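Local coordinates for UPF0678 fatty acid-binding protein-like protein ERS007657_00996 (Mycobacterium tuberculosis, PDB 6R3W) that binds one heme b in a beta-barrel and probably converts peroxynitrite to nitrate, scavenging this reactive nitrogen species, at residues Glu91-Thr96 against Leu128-Arg133. Numbering follows the deposited sequence.
Sequences EIEVGT and LDRSYR
Leu128 meets Glu91 and Glu93 inside the ten-stranded antiparallel nitrobindin barrel, where strands 89-100 and 125-135 are not neighbours: strand 103-118 runs between them, and the segment axes pass 8.0 Å apart at 48°. The contact is therefore made by inward side chains rather than by backbone pairing. Leu128 CD1 lies 3.4 Å from Glu91 CD, the two side chains crossing at about a right angle, while Leu128 CB approaches a Glu93 carboxylate oxygen whose place is uncertain. Since Leu128 also touches the heme, this residue links the charged cluster to the heme pocket.

Asp129 CA lies 7.4 Å from Glu93 CA, the closest CA pair of the two segments, but the Asp129 CB points away; its carboxylate is held by Ser109 and Arg111 instead.

Arg130 turns back inward and forms a buried salt-bridge network with both glutamates. Its chain is extended from CG to NE, and Glu93 crosses it at about a right angle. Arg130 NE lies 3.2 Å from Glu93 OE2 at the guanidinium edge, a salt bridge that is less sure because OE2 is modelled too close to a Glu91 oxygen. Glu91 reaches across with CG anti to its backbone N (chi1 170°), and His85 also hydrogen-bonds its OE1. Arg130 NH1 forms a salt bridge with Glu67; its weak bond to Tyr132 OH, 3.2 Å in one of two tyrosine conformers, is doubtful. In the more firmly placed bridge between the strands, Arg130 NH2 donates to Glu91 OE1 at 2.9 Å, on its syn lone pair, with that oxygen 21° out of the guanidinium plane.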
loop_
_atom_site.group_PDB
_atom_site.type_symbol
_atom_site.label_atom_id
_atom_site.label_comp_id
_atom_site.label_asym_id
_atom_site.label_seq_id
_atom_site.Cartn_x
_atom_site.Cartn_y
_atom_site.Cartn_z
ATOM N N GLU A 91 3.631 10.326 -0.448
ATOM C CA GLU A 91 3.978 9.305 -1.470
ATOM C C GLU A 91 2.914 9.391 -2.572
ATOM O O GLU A 91 1.717 9.312 -2.257
ATOM C CB GLU A 91 4.057 7.907 -0.765
ATOM C CG GLU A 91 4.165 6.698 -1.667
ATOM C CD GLU A 91 4.130 5.385 -0.926
ATOM O OE1 GLU A 91 3.836 5.375 0.306
ATOM O OE2 GLU A 91 4.279 4.319 -1.599
ATOM N N ILE A 92 3.333 9.442 -3.835
ATOM C CA ILE A 92 2.468 9.124 -4.984
ATOM C C ILE A 92 3.125 8.008 -5.764
ATOM O O ILE A 92 4.260 8.195 -6.257
ATOM C CB ILE A 92 2.184 10.333 -5.864
ATOM C CG1 ILE A 92 1.578 11.479 -5.060
ATOM C CG2 ILE A 92 1.288 9.901 -7.016
ATOM C CD1 ILE A 92 1.295 12.735 -5.880
ATOM N N GLU A 93 2.474 6.850 -5.814
ATOM C CA GLU A 93 2.966 5.754 -6.655
ATOM C C GLU A 93 2.059 5.632 -7.858
ATOM O O GLU A 93 0.830 5.803 -7.726
ATOM C CB GLU A 93 2.958 4.438 -5.904
ATOM C CG GLU A 93 3.859 4.414 -4.701
ATOM C CD GLU A 93 4.371 3.039 -4.332
ATOM O OE1 GLU A 93 4.382 2.142 -5.235
ATOM O OE2 GLU A 93 4.928 2.929 -3.209
ATOM N N VAL A 94 2.635 5.402 -9.016
ATOM C CA VAL A 94 1.880 5.293 -10.275
ATOM C C VAL A 94 2.114 3.901 -10.831
ATOM O O VAL A 94 3.228 3.381 -10.723
ATOM C CB VAL A 94 2.294 6.406 -11.240
ATOM C CG1 VAL A 94 1.498 6.347 -12.526
ATOM C CG2 VAL A 94 2.169 7.776 -10.598
ATOM N N GLY A 95 1.111 3.330 -11.471
ATOM C CA GLY A 95 1.328 2.045 -12.142
ATOM C C GLY A 95 0.095 1.515 -12.798
ATOM O O GLY A 95 -0.739 2.304 -13.303
ATOM N N THR A 96 0.006 0.198 -12.848
ATOM C CA THR A 96 -0.970 -0.519 -13.672
ATOM C C THR A 96 -1.530 -1.699 -12.895
ATOM O O THR A 96 -0.955 -2.116 -11.888
ATOM C CB THR A 96 -0.344 -0.959 -14.995
ATOM O OG1 THR A 96 0.721 -1.867 -14.717
ATOM C CG2 THR A 96 0.159 0.208 -15.806
ATOM N N LEU A 128 9.790 4.300 -3.491
ATOM C CA LEU A 128 8.955 3.200 -2.974
ATOM C C LEU A 128 8.301 2.484 -4.140
ATOM O O LEU A 128 7.767 3.166 -5.037
ATOM C CB LEU A 128 7.895 3.762 -2.026
ATOM C CG LEU A 128 8.443 4.394 -0.755
ATOM C CD1 LEU A 128 7.412 5.304 -0.104
ATOM C CD2 LEU A 128 8.938 3.344 0.218
ATOM N N ASP A 129 8.370 1.162 -4.119
ATOM C CA ASP A 129 7.688 0.293 -5.088
ATOM C C ASP A 129 6.750 -0.629 -4.319
ATOM O O ASP A 129 7.152 -1.155 -3.265
ATOM C CB ASP A 129 8.667 -0.596 -5.862
ATOM C CG ASP A 129 9.583 0.076 -6.876
ATOM O OD1 ASP A 129 9.729 1.310 -6.853
ATOM O OD2 ASP A 129 10.214 -0.685 -7.648
ATOM N N ARG A 130 5.550 -0.817 -4.827
ATOM C CA ARG A 130 4.559 -1.752 -4.250
ATOM C C ARG A 130 4.092 -2.752 -5.312
ATOM O O ARG A 130 3.730 -2.341 -6.428
ATOM C CB ARG A 130 3.380 -0.970 -3.683
ATOM C CG ARG A 130 3.714 -0.167 -2.431
ATOM C CD ARG A 130 2.557 0.718 -2.030
ATOM N NE ARG A 130 2.933 1.690 -1.020
ATOM C CZ ARG A 130 2.455 1.743 0.213
ATOM N NH1 ARG A 130 1.583 0.845 0.659
ATOM N NH2 ARG A 130 2.874 2.685 1.022
ATOM N N SER A 131 4.028 -4.014 -4.912
ATOM C CA SER A 131 3.422 -5.115 -5.681
ATOM C C SER A 131 2.295 -5.730 -4.842
ATOM O O SER A 131 2.587 -6.248 -3.785
ATOM C CB SER A 131 4.478 -6.126 -6.038
ATOM O OG SER A 131 3.934 -7.170 -6.811
ATOM N N TYR A 132 1.061 -5.603 -5.299
ATOM C CA TYR A 132 -0.119 -6.105 -4.564
ATOM C C TYR A 132 -0.762 -7.231 -5.401
ATOM O O TYR A 132 -0.873 -7.106 -6.661
ATOM C CB TYR A 132 -1.072 -4.947 -4.206
ATOM C CG TYR A 132 -0.716 -4.160 -2.951
ATOM C CD1 TYR A 132 -1.569 -4.119 -1.851
ATOM C CD2 TYR A 132 0.449 -3.417 -2.875
ATOM C CE1 TYR A 132 -1.226 -3.438 -0.688
ATOM C CE2 TYR A 132 0.833 -2.778 -1.700
ATOM C CZ TYR A 132 -0.018 -2.763 -0.611
ATOM O OH TYR A 132 0.347 -2.078 0.511
ATOM N N ARG A 133 -1.231 -8.246 -4.710
ATOM C CA ARG A 133 -1.998 -9.344 -5.313
ATOM C C ARG A 133 -3.256 -9.564 -4.485
ATOM O O ARG A 133 -3.139 -9.766 -3.280
ATOM C CB ARG A 133 -1.134 -10.606 -5.373
ATOM C CG ARG A 133 -1.840 -11.817 -5.964
ATOM C CD ARG A 133 -0.990 -13.050 -5.730
ATOM N NE ARG A 133 -1.636 -14.264 -6.180
ATOM C CZ ARG A 133 -1.503 -14.766 -7.388
ATOM N NH1 ARG A 133 -0.831 -14.095 -8.312
ATOM N NH2 ARG A 133 -2.199 -15.832 -7.728
#